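Local coordinates for 6-carboxyhexanoate--coa ligase (PDB 5FLG), which belongs to the 6-carboxyhexanoate--CoA ligase family and holds phosphoaminophosphonic acid-adenylate ester, magnesium and pimelic acid in neighbouring pockets, at residues A[31-36]-A[45-50]; A[84-89]-A[214-219]. All blocks are in the same frame, centred on the assembly; numbering follows the deposited sequence.

Contact 1 of 2, residues A[31-36]-A[45-50]. With ANP (phosphoaminophosphonic acid-adenylate ester), chain D.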
# COMPACT_ATOMS: atom_id res chain seq x y z
N GLY A 31 10.06 4.69 -2.54
CA GLY A 31 10.14 6.02 -1.97
C GLY A 31 9.68 6.07 -0.54
O GLY A 31 8.86 5.25 -0.10
N GLU A 32 10.11 7.10 0.17
CA GLU A 32 9.61 7.31 1.51
C GLU A 32 9.52 8.76 1.86
O GLU A 32 10.33 9.53 1.45
CB GLU A 32 10.51 6.55 2.53
CG GLU A 32 11.97 6.57 2.15
CD GLU A 32 12.34 5.49 1.16
OE1 GLU A 32 11.93 4.33 1.36
OE2 GLU A 32 13.16 5.79 0.26
N ARG A 33 8.48 9.14 2.58
CA ARG A 33 8.20 10.55 2.81
C ARG A 33 7.69 10.64 4.22
O ARG A 33 7.27 9.66 4.80
CB ARG A 33 7.11 11.09 1.84
CG ARG A 33 7.51 11.03 0.36
CD ARG A 33 8.60 12.04 -0.01
NE ARG A 33 8.14 13.40 0.25
CZ ARG A 33 7.27 14.07 -0.51
NH1 ARG A 33 6.86 13.57 -1.66
NH2 ARG A 33 6.82 15.26 -0.12
N LEU A 34 7.82 11.82 4.81
CA LEU A 34 7.28 12.10 6.12
C LEU A 34 6.59 13.47 6.10
O LEU A 34 7.24 14.47 5.92
CB LEU A 34 8.43 12.07 7.12
CG LEU A 34 8.12 12.29 8.58
CD1 LEU A 34 7.36 11.08 9.11
CD2 LEU A 34 9.41 12.51 9.36
N ILE A 35 5.30 13.52 6.38
CA ILE A 35 4.50 14.68 6.04
C ILE A 35 3.34 14.90 6.99
O ILE A 35 2.86 13.97 7.64
CB ILE A 35 3.88 14.53 4.63
CG1 ILE A 35 3.12 13.21 4.54
CG2 ILE A 35 4.97 14.63 3.57
CD1 ILE A 35 1.93 13.27 3.58
N PRO A 36 2.93 16.16 7.13
CA PRO A 36 1.65 16.44 7.72
C PRO A 36 0.49 15.97 6.85
O PRO A 36 0.65 15.79 5.64
CB PRO A 36 1.62 17.96 7.84
CG PRO A 36 2.69 18.46 6.95
CD PRO A 36 3.53 17.33 6.47
N ASN A 45 0.27 11.10 -4.74
CA ASN A 45 0.45 11.27 -6.18
C ASN A 45 1.91 11.40 -6.63
O ASN A 45 2.28 10.89 -7.69
CB ASN A 45 -0.36 12.47 -6.65
CG ASN A 45 -1.80 12.10 -6.92
OD1 ASN A 45 -2.07 11.39 -7.87
ND2 ASN A 45 -2.69 12.41 -5.99
N ALA A 46 2.75 12.05 -5.84
CA ALA A 46 4.15 12.16 -6.22
C ALA A 46 4.79 10.78 -6.22
O ALA A 46 5.57 10.45 -7.12
CB ALA A 46 4.93 13.12 -5.32
N LEU A 47 4.46 9.96 -5.23
CA LEU A 47 5.00 8.60 -5.18
C LEU A 47 4.43 7.74 -6.32
O LEU A 47 5.14 6.95 -6.91
CB LEU A 47 4.72 7.95 -3.84
CG LEU A 47 5.54 8.55 -2.67
CD1 LEU A 47 5.01 8.09 -1.33
CD2 LEU A 47 7.00 8.19 -2.82
N LEU A 48 3.13 7.82 -6.55
CA LEU A 48 2.55 7.07 -7.66
C LEU A 48 3.32 7.38 -8.93
O LEU A 48 3.80 6.48 -9.61
CB LEU A 48 1.07 7.40 -7.83
CG LEU A 48 0.34 6.70 -8.98
CD1 LEU A 48 0.40 5.20 -8.83
CD2 LEU A 48 -1.11 7.18 -9.03
N GLU A 49 3.48 8.67 -9.22
CA GLU A 49 4.06 9.11 -10.49
C GLU A 49 5.54 8.71 -10.59
O GLU A 49 6.05 8.35 -11.65
CB GLU A 49 3.91 10.63 -10.61
CG GLU A 49 4.73 11.27 -11.71
CD GLU A 49 4.38 10.77 -13.11
OE1 GLU A 49 3.75 9.70 -13.24
OE2 GLU A 49 4.81 11.42 -14.10
N LYS A 50 6.23 8.76 -9.47
CA LYS A 50 7.61 8.35 -9.42
C LYS A 50 7.75 6.89 -9.80
O LYS A 50 8.60 6.51 -10.59
CB LYS A 50 8.11 8.62 -8.01
CG LYS A 50 9.39 7.96 -7.62
CD LYS A 50 9.66 8.39 -6.18
CE LYS A 50 10.87 7.69 -5.59
NZ LYS A 50 12.06 8.41 -6.08
PG ANP D . 14.02 5.46 -7.17
O1G ANP D . 12.60 5.50 -7.66
O2G ANP D . 15.02 5.40 -8.30
O3G ANP D . 14.40 6.50 -6.17
PB ANP D . 15.24 3.68 -5.12
O1B ANP D . 15.08 4.78 -4.13
O2B ANP D . 15.04 2.25 -4.80
N3B ANP D . 14.09 3.94 -6.39
PA ANP D . 17.67 5.06 -5.80
O1A ANP D . 18.37 5.25 -7.06
O2A ANP D . 17.01 6.19 -5.06
O3A ANP D . 16.67 3.81 -5.87
O5' ANP D . 18.82 4.41 -4.80
C5' ANP D . 19.83 3.60 -5.32
C4' ANP D . 19.99 2.36 -4.44
O4' ANP D . 20.24 2.78 -3.09
C3' ANP D . 18.74 1.51 -4.41
O3' ANP D . 18.78 0.49 -5.40
C2' ANP D . 18.79 0.88 -3.05
O2' ANP D . 19.71 -0.22 -3.09
C1' ANP D . 19.40 1.99 -2.24
N9 ANP D . 18.32 2.76 -1.61
C8 ANP D . 17.47 3.66 -2.21
N7 ANP D . 16.66 4.23 -1.27
C5 ANP D . 16.98 3.64 -0.08
C6 ANP D . 16.52 3.71 1.32
N6 ANP D . 15.51 4.51 1.69
N1 ANP D . 17.13 2.96 2.25
C2 ANP D . 18.13 2.12 1.92
N3 ANP D . 18.67 2.03 0.69
C4 ANP D . 18.06 2.68 -0.33
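Leu47 of helix 40-52 lies against Gly31 of strand 26-36, its CD2 3.9 Å from Gly31 CA. The leucine CG stands beside the backbone N and anti to the carbonyl carbon (chi1 -71°), and one methyl goes to each of two strand residues: CD2 to the glycine and CD1 to Arg33, where it meets CG at 4.2 Å. Glycine suits its place because a beta carbon there would run into Leu47 CD2. Arg33 gives its aliphatic base to the leucine, and its chain then bends at chi2 and chi3. Ala46 CB, a small group, sits 4.2 Å from Arg33 NH1, at the edge of the guanidinium. The charge is met by Asp151, in a salt bridge with Arg33 NE. Strand and helix run nearly antiparallel (169°), their axes 9.5 Å apart. Leu47 also reaches Val11 and Met13 of the adjoining strand 8-17, so the helix packs on the sheet.

Lys50 passes Gly31 with CE 4.1 Å from CA, and its long arm ends at phosphoaminophosphonic acid-adenylate ester, where NZ binds O3G at 3.0 Å and O1G more weakly; Glu174 is its salt-bridge partner. Glu32, whose carboxylate pairs with Arg146, takes a weak bond at OE2 from the adenine N6, 3.0 Å away. A joint without hydrogen bonds, largely of aliphatic groups, thus carries an acceptor for the base on its strand and an ammonium group on its helix; that of Lys50, shared with Glu174, probably offsets some of the terminal phosphate's negative charge.

Contact 2 of 2, residues A[84-89]-A[214-219]. With PML (pimelic acid), chain C.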
# COMPACT_ATOMS: atom_id res chain seq x y z
N ASN A 84 32.54 16.79 -6.41
CA ASN A 84 33.78 16.43 -7.04
C ASN A 84 33.50 16.10 -8.47
O ASN A 84 32.92 15.05 -8.77
CB ASN A 84 34.37 15.19 -6.36
CG ASN A 84 34.60 15.40 -4.88
OD1 ASN A 84 35.57 16.01 -4.49
ND2 ASN A 84 33.63 14.99 -4.06
N GLU A 85 34.03 16.92 -9.36
CA GLU A 85 33.86 16.72 -10.81
C GLU A 85 34.93 15.75 -11.27
O GLU A 85 36.10 15.99 -11.07
CB GLU A 85 34.02 18.05 -11.55
CG GLU A 85 33.16 19.16 -10.98
CD GLU A 85 31.78 19.21 -11.61
OE1 GLU A 85 31.57 18.56 -12.65
OE2 GLU A 85 30.89 19.89 -11.06
N VAL A 86 34.53 14.66 -11.88
CA VAL A 86 35.47 13.73 -12.44
C VAL A 86 35.07 13.46 -13.89
O VAL A 86 34.00 13.86 -14.32
CB VAL A 86 35.51 12.41 -11.65
CG1 VAL A 86 36.01 12.66 -10.22
CG2 VAL A 86 34.14 11.77 -11.63
N SER A 87 35.95 12.83 -14.65
CA SER A 87 35.77 12.72 -16.09
C SER A 87 35.30 11.34 -16.53
O SER A 87 34.89 11.15 -17.68
CB SER A 87 37.09 13.05 -16.75
OG SER A 87 37.65 14.20 -16.14
N CYS A 88 35.37 10.36 -15.64
CA CYS A 88 34.91 9.00 -15.96
C CYS A 88 34.67 8.22 -14.66
O CYS A 88 35.19 8.59 -13.61
CB CYS A 88 35.96 8.27 -16.81
SG CYS A 88 37.40 7.71 -15.86
N PRO A 89 33.98 7.08 -14.77
CA PRO A 89 33.61 6.30 -13.60
C PRO A 89 34.79 5.75 -12.83
O PRO A 89 34.73 5.64 -11.62
CB PRO A 89 32.78 5.16 -14.18
CG PRO A 89 32.31 5.67 -15.50
CD PRO A 89 33.40 6.55 -16.00
N ARG A 214 29.68 14.50 -3.37
CA ARG A 214 29.14 14.01 -4.63
C ARG A 214 30.27 13.70 -5.59
O ARG A 214 31.20 14.46 -5.70
CB ARG A 214 28.23 15.10 -5.25
CG ARG A 214 27.17 15.58 -4.32
CD ARG A 214 26.34 16.69 -4.92
NE ARG A 214 25.54 16.21 -6.03
CZ ARG A 214 25.52 16.76 -7.23
NH1 ARG A 214 26.30 17.78 -7.51
NH2 ARG A 214 24.72 16.27 -8.17
N ILE A 215 30.10 12.65 -6.37
CA ILE A 215 31.06 12.28 -7.37
C ILE A 215 30.33 12.11 -8.71
O ILE A 215 29.44 11.27 -8.86
CB ILE A 215 31.74 10.97 -6.96
CG1 ILE A 215 32.44 11.14 -5.59
CG2 ILE A 215 32.73 10.55 -8.02
CD1 ILE A 215 33.03 9.88 -5.01
N THR A 216 30.68 12.94 -9.70
CA THR A 216 29.76 13.16 -10.82
C THR A 216 29.69 12.01 -11.84
O THR A 216 28.71 11.89 -12.56
CB THR A 216 30.07 14.44 -11.59
OG1 THR A 216 31.41 14.40 -12.11
CG2 THR A 216 29.87 15.63 -10.70
N ALA A 217 30.65 11.11 -11.81
CA ALA A 217 30.53 9.88 -12.57
C ALA A 217 30.98 8.71 -11.72
O ALA A 217 32.16 8.64 -11.34
CB ALA A 217 31.38 9.96 -13.83
N MET A 218 30.11 7.72 -11.55
CA MET A 218 30.43 6.55 -10.69
C MET A 218 30.18 5.24 -11.43
O MET A 218 30.46 4.15 -10.91
CB MET A 218 29.60 6.59 -9.41
CG MET A 218 30.03 7.66 -8.42
SD MET A 218 31.57 7.20 -7.59
CE MET A 218 30.97 6.19 -6.24
N LYS A 219 29.57 5.35 -12.61
CA LYS A 219 29.32 4.19 -13.47
C LYS A 219 28.99 4.70 -14.87
O LYS A 219 28.87 5.91 -15.06
CB LYS A 219 28.13 3.41 -12.96
CG LYS A 219 26.84 4.23 -12.98
CD LYS A 219 25.63 3.31 -12.94
CE LYS A 219 24.34 4.09 -12.99
NZ LYS A 219 23.18 3.15 -12.97
C1 PML C . 23.27 13.26 -6.07
O11 PML C . 23.82 13.94 -5.15
O12 PML C . 23.05 13.77 -7.22
C2 PML C . 23.26 11.73 -5.87
C3 PML C . 21.92 11.02 -5.97
C4 PML C . 22.02 9.58 -6.51
C5 PML C . 21.32 8.53 -5.67
C6 PML C . 20.41 7.59 -6.45
C7 PML C . 19.29 8.34 -7.17
O71 PML C . 18.49 9.03 -6.50
O72 PML C . 19.12 8.15 -8.40
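Asn84, at the end of strand 81-84, grips the carbonyl of Arg214 twice. Its backbone N reaches Arg214 O at 2.8 Å, and its side-chain ND2 reaches the same oxygen at 3.0 Å from the opposite face of the carbonyl plane, standing well above it. Chi1 (-58°) sets CG beside the backbone N, and chi2 (-80°) then turns the amide so that ND2 meets that acceptor; ND2 also bonds to Gln213 OE1, and an asparagine is short enough to do this from the strand's end. The carbonyl of Asn84 is met in turn by Thr216 N at 3.2 Å, completing a parallel bridge of Asn84 with Ile215.

Past that bridge, a side chain replaces the backbone as acceptor. Thr216 OG1 takes the N-H of Val86 at 3.1 Å in a nearly straight bond (171°), while the methyl CG2 lies by Asn84 O and Glu85 OE1. Val86 sets CG2 against Ala217 CB and Ile215 CG2, a small apolar patch suited to a branched residue. Cys88, at the N-cap position of helix 89-102, caps a backbone N with its side chain. Pro89 CA lies 3.6 Å from Ala217 O, its hydrogen aimed almost straight at the oxygen, and the proline ring rests on the backbone of Lys219, whose side chain leads away to the carbonyls of Asp197, Ser195 and Thr223.

Arg214 turns its guanidinium edge to pimelic acid, NE to O11 at 3.0 Å and NH2 to O12 at 3.2 Å, a bidentate pairing; NH1 is held by Thr83 OG1. Strands 81-84 and 211-215 form one border of the chain's mixed sheet, and Arg214 there belongs to the pimelic acid pocket, where Tyr200, Tyr212, Ser195 and Arg171 also bond the ligand.

How the contacts relate
From the N terminus, strand 26-36 turns back into helix 40-52, and contact 1 closes this short loop, with eight residues between its segments. Contact 2 opens only afterwards and spans far more chain: strand 81-84 and the approach to helix 89-102 are joined to the end of strand 211-215 across 124 intervening residues. The two are therefore in series, neither nested nor crossed. Contact 1 fastens a helix to the three-stranded antiparallel sheet, whereas contact 2 secures an edge strand of the seven-stranded mixed sheet. Their centres lie 28 Å apart and their nearest atoms about 14 Å apart, and the bound phosphoaminophosphonic acid-adenylate ester and pimelic acid lie between them.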